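Local coordinates for protein agarase (Pseudoalteromonas fuliginea, PDB 6XJ9) that probably hydrolyses agarose, the galactan of red algal cell walls, as an agarase of glycoside hydrolase family GH50, at residues A[226-231]-A[236-241]; A[241-246]-A[740-745]. One frame throughout, in Å; residues are numbered along the deposited sequence.

Contact 1: residues A[226-231]-A[236-241]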
# COMPACT_ATOMS: atom_id res chain seq x y z
N PHE A 226 -9.12 9.06 -21.90
CA PHE A 226 -8.80 7.69 -21.51
C PHE A 226 -9.91 7.10 -20.64
O PHE A 226 -9.82 5.97 -20.18
CB PHE A 226 -7.46 7.63 -20.77
CG PHE A 226 -6.27 8.11 -21.57
CD1 PHE A 226 -5.81 7.40 -22.67
CD2 PHE A 226 -5.63 9.29 -21.24
CE1 PHE A 226 -4.72 7.85 -23.41
CE2 PHE A 226 -4.54 9.75 -21.97
CZ PHE A 226 -4.09 9.03 -23.06
N GLY A 227 -10.97 7.90 -20.43
CA GLY A 227 -12.08 7.52 -19.58
C GLY A 227 -11.75 7.70 -18.10
O GLY A 227 -12.38 7.07 -17.25
N GLN A 228 -10.78 8.57 -17.80
CA GLN A 228 -10.32 8.79 -16.44
C GLN A 228 -10.96 10.06 -15.88
O GLN A 228 -11.53 10.85 -16.63
CB GLN A 228 -8.79 8.92 -16.38
CG GLN A 228 -8.03 7.73 -16.97
CD GLN A 228 -6.54 7.97 -16.91
OE1 GLN A 228 -5.78 7.22 -16.29
NE2 GLN A 228 -6.10 9.06 -17.52
N ASN A 229 -10.89 10.20 -14.56
CA ASN A 229 -11.23 11.42 -13.85
C ASN A 229 -10.31 12.52 -14.40
O ASN A 229 -9.10 12.48 -14.18
CB ASN A 229 -11.03 11.21 -12.35
CG ASN A 229 -11.49 12.34 -11.47
OD1 ASN A 229 -11.36 13.51 -11.82
ND2 ASN A 229 -11.99 12.01 -10.28
N ALA A 230 -10.89 13.48 -15.13
CA ALA A 230 -10.10 14.49 -15.83
C ALA A 230 -9.54 15.50 -14.84
O ALA A 230 -8.37 15.88 -14.92
CB ALA A 230 -10.94 15.16 -16.88
N LYS A 231 -10.37 15.91 -13.88
CA LYS A 231 -10.07 17.09 -13.07
C LYS A 231 -9.18 16.73 -11.88
O LYS A 231 -8.53 17.62 -11.34
CB LYS A 231 -11.37 17.78 -12.64
CG LYS A 231 -12.19 18.31 -13.82
CD LYS A 231 -13.66 18.37 -13.50
CE LYS A 231 -14.31 19.64 -14.00
NZ LYS A 231 -15.71 19.72 -13.52
N GLY A 236 -1.75 6.17 -10.45
CA GLY A 236 -1.97 5.35 -11.63
C GLY A 236 -2.68 6.07 -12.78
O GLY A 236 -3.00 5.45 -13.80
N LYS A 237 -2.90 7.38 -12.66
CA LYS A 237 -3.52 8.13 -13.75
C LYS A 237 -2.55 8.22 -14.93
O LYS A 237 -1.38 8.56 -14.75
CB LYS A 237 -3.93 9.53 -13.27
CG LYS A 237 -4.48 10.44 -14.36
CD LYS A 237 -5.22 11.68 -13.84
CE LYS A 237 -5.91 12.44 -14.96
NZ LYS A 237 -6.69 13.61 -14.46
N VAL A 238 -3.07 7.96 -16.14
CA VAL A 238 -2.34 8.01 -17.40
C VAL A 238 -2.44 9.43 -17.96
O VAL A 238 -3.52 10.02 -17.98
CB VAL A 238 -2.91 6.98 -18.39
CG1 VAL A 238 -2.52 7.29 -19.83
CG2 VAL A 238 -2.50 5.56 -18.04
N HIS A 239 -1.31 9.96 -18.44
CA HIS A 239 -1.30 11.31 -18.99
C HIS A 239 -1.10 11.32 -20.50
O HIS A 239 -1.49 12.27 -21.17
CB HIS A 239 -0.33 12.22 -18.23
CG HIS A 239 -0.83 12.58 -16.87
ND1 HIS A 239 -1.90 13.44 -16.69
CD2 HIS A 239 -0.44 12.18 -15.64
CE1 HIS A 239 -2.13 13.58 -15.40
NE2 HIS A 239 -1.25 12.81 -14.73
N SER A 240 -0.48 10.26 -21.05
CA SER A 240 -0.27 10.20 -22.48
C SER A 240 -0.41 8.76 -22.96
O SER A 240 -0.10 7.82 -22.23
CB SER A 240 1.07 10.78 -22.88
OG SER A 240 2.14 10.00 -22.35
N GLU A 241 -0.85 8.62 -24.22
CA GLU A 241 -1.02 7.34 -24.88
C GLU A 241 0.25 6.49 -24.78
O GLU A 241 0.15 5.27 -24.68
CB GLU A 241 -1.46 7.56 -26.32
CG GLU A 241 -1.68 6.27 -27.09
CD GLU A 241 -2.55 6.44 -28.31
OE1 GLU A 241 -3.45 7.31 -28.27
OE2 GLU A 241 -2.33 5.71 -29.29
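Gln228 and Val238 meet within the irregular connection that runs from strand 199-210 to helix 242-252, and the contact folds this loop back on itself through a side-chain amide paired with the backbone N-H and C=O of one residue, Val238. Two bonds make the pairing. Val238 N donates to Gln228 OE1 over 2.8 Å and almost perfectly straight (178°), arriving on a lone pair in the carbonyl plane. Gln228 NE2 returns a bond to Val238 O, also 2.8 Å, with the acceptor close to the amide's own plane. The backbone N-H and C=O of Val238 both bond to one flat amide, which the pair of bonds holds against turning over. Replacing Gln228 with an alanine would probably leave Val238 N and O without these mates and open a gap beside Val238 CB.

A second polar grip comes from Lys237. Its CG lies anti to the backbone N (chi1 175°), and the chain beyond is fully extended, carrying the ammonium to the carbonyls of the other segment. Lys237 NZ donates to Asn229 O at 2.7 Å, in the carbonyl plane, and more weakly to Ala230 O at 2.9 Å. Gln232 O, between the two segments, accepts a further bond from the same nitrogen.

Apolar packing falls to Phe226, whose ring crosses Val238 at about a right angle. Val238 CG1 sits over the centre of one face of the Phe226 ring, a CH-pi contact of 3.9 Å to its centroid and 11° off the normal. At the ring's edge His239 O lies near its plane, 4.0 Å from Phe226 CE2.

Contact 2: residues A[241-246]-A[740-745]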
# COMPACT_ATOMS: atom_id res chain seq x y z
N GLU A 241 -0.85 8.62 -24.22
CA GLU A 241 -1.02 7.34 -24.88
C GLU A 241 0.25 6.49 -24.78
O GLU A 241 0.15 5.27 -24.68
CB GLU A 241 -1.46 7.56 -26.32
CG GLU A 241 -1.68 6.27 -27.09
CD GLU A 241 -2.55 6.44 -28.31
OE1 GLU A 241 -3.45 7.31 -28.27
OE2 GLU A 241 -2.33 5.71 -29.29
N ALA A 242 1.43 7.14 -24.80
CA ALA A 242 2.71 6.45 -24.80
C ALA A 242 2.90 5.63 -23.52
O ALA A 242 3.66 4.66 -23.50
CB ALA A 242 3.85 7.43 -24.97
N GLU A 243 2.22 6.04 -22.45
CA GLU A 243 2.35 5.34 -21.17
C GLU A 243 1.73 3.95 -21.28
O GLU A 243 2.18 3.03 -20.59
CB GLU A 243 1.69 6.15 -20.05
CG GLU A 243 2.37 7.47 -19.77
CD GLU A 243 1.86 8.14 -18.50
OE1 GLU A 243 2.27 7.71 -17.41
OE2 GLU A 243 1.04 9.06 -18.61
N LEU A 244 0.70 3.81 -22.12
CA LEU A 244 0.01 2.55 -22.35
C LEU A 244 0.98 1.55 -22.98
O LEU A 244 1.06 0.41 -22.55
CB LEU A 244 -1.20 2.77 -23.28
CG LEU A 244 -2.30 3.73 -22.81
CD1 LEU A 244 -3.51 3.66 -23.74
CD2 LEU A 244 -2.73 3.45 -21.38
N LEU A 245 1.75 2.00 -23.99
CA LEU A 245 2.69 1.13 -24.68
C LEU A 245 3.81 0.76 -23.72
O LEU A 245 4.24 -0.40 -23.65
CB LEU A 245 3.26 1.83 -25.92
CG LEU A 245 2.27 2.56 -26.84
CD1 LEU A 245 2.99 3.09 -28.08
CD2 LEU A 245 1.12 1.66 -27.25
N SER A 246 4.27 1.77 -22.98
CA SER A 246 5.21 1.67 -21.88
C SER A 246 4.74 0.60 -20.88
O SER A 246 5.50 -0.30 -20.51
CB SER A 246 5.32 3.03 -21.23
OG SER A 246 6.26 3.02 -20.18
N THR A 740 -7.70 2.22 -17.82
CA THR A 740 -6.55 2.27 -18.73
C THR A 740 -5.75 0.96 -18.69
O THR A 740 -4.59 0.94 -19.12
CB THR A 740 -5.64 3.48 -18.45
OG1 THR A 740 -5.25 3.47 -17.08
CG2 THR A 740 -6.27 4.81 -18.80
N ASP A 741 -6.36 -0.12 -18.19
CA ASP A 741 -5.76 -1.45 -18.20
C ASP A 741 -4.51 -1.48 -17.32
O ASP A 741 -3.59 -2.26 -17.57
CB ASP A 741 -5.54 -1.99 -19.62
CG ASP A 741 -5.16 -3.47 -19.69
OD1 ASP A 741 -6.00 -4.31 -19.30
OD2 ASP A 741 -4.04 -3.77 -20.17
N ARG A 742 -4.52 -0.67 -16.25
CA ARG A 742 -3.47 -0.78 -15.25
C ARG A 742 -4.00 -1.54 -14.04
O ARG A 742 -4.86 -1.04 -13.32
CB ARG A 742 -2.99 0.60 -14.80
CG ARG A 742 -2.29 1.41 -15.88
CD ARG A 742 -1.78 2.76 -15.40
NE ARG A 742 -0.65 3.20 -16.21
CZ ARG A 742 0.08 4.28 -15.98
NH1 ARG A 742 -0.21 5.07 -14.96
NH2 ARG A 742 1.11 4.57 -16.77
N PRO A 743 -3.45 -2.74 -13.74
CA PRO A 743 -3.77 -3.44 -12.50
C PRO A 743 -3.48 -2.55 -11.29
O PRO A 743 -2.47 -1.84 -11.25
CB PRO A 743 -2.82 -4.65 -12.53
CG PRO A 743 -2.58 -4.88 -14.01
CD PRO A 743 -2.47 -3.47 -14.57
N TYR A 744 -4.39 -2.58 -10.32
CA TYR A 744 -4.19 -1.96 -9.02
C TYR A 744 -3.15 -2.77 -8.26
O TYR A 744 -3.42 -3.90 -7.86
CB TYR A 744 -5.52 -1.90 -8.25
CG TYR A 744 -6.49 -0.86 -8.73
CD1 TYR A 744 -6.33 0.48 -8.38
CD2 TYR A 744 -7.58 -1.20 -9.52
CE1 TYR A 744 -7.21 1.45 -8.83
CE2 TYR A 744 -8.48 -0.23 -9.96
CZ TYR A 744 -8.30 1.10 -9.61
OH TYR A 744 -9.18 2.05 -10.04
N ILE A 745 -1.97 -2.17 -8.08
CA ILE A 745 -0.76 -2.89 -7.69
C ILE A 745 -0.96 -3.55 -6.32
O ILE A 745 -0.54 -4.70 -6.14
CB ILE A 745 0.47 -1.96 -7.74
CG1 ILE A 745 1.07 -1.92 -9.15
CG2 ILE A 745 1.51 -2.37 -6.70
CD1 ILE A 745 2.18 -0.90 -9.35
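Leu244, in the first turn of helix 242-252, and Thr740, in the loop that leads to helix 745-763, make the closest backbone approach, with their CA atoms 7.5 Å apart. Nearly five hundred residues separate the segments in sequence, and just 154 Å² of surface is buried between them.

The van der Waals part rests on one methyl, Leu244 CD2, which lies 3.9 Å from Thr740 O and 4.1 Å from Thr740 CB, the two side chains crossing at about a right angle. Helix 397-406 also borders this spot, with Arg404 against Leu244 and Asn401 against Thr740.

On the residue before Leu244, the charged part joins Glu243 to Arg742. Arg742 is extended from CG to NE, which carries its guanidinium out to the helix. There Arg742 NH2 makes a long salt bridge of 3.4 Å to Glu243 OE1, its hydrogen bond weak, with an N-H...O angle of 145°. The oxygen lies at the guanidinium's edge, but the carboxylate plane is turned 85° from the guanidinium plane, so the two groups do not form a flat, two-pronged pair. Arg742 NH2 also rests 3.7 Å from Glu243 CB.

Each charge has a stronger partner elsewhere: Glu243 OE2 accepts bonds from His239 N and Ser240 N, and Arg742 NE forms a salt bridge with Asp247. The carboxylate is therefore likely to be fixed chiefly by the backbone just before its helix, with the arginine adding mainly electrostatic attraction.

Contact 1 and contact 2 follow one another along the chain and share Glu241, with centres about 10 Å apart. Both lie about 26 Å from the centre of the chain. Arg742 ties them together: Arg742 NH1 is 3.0 Å from Gly236 O, a probable though weak hydrogen bond, and Arg742 NE packs 3.5 Å from Val238 CG2. Thr740 CG2 adds a packing contact of 3.5 Å with Gln228 OE1. The folded-back loop of contact 1 is thereby set against the 740-745 segment as well as leading into the helix of contact 2. Nothing known places the active site at either contact; together they join the loop before helix 242-252 to the loop before helix 745-763.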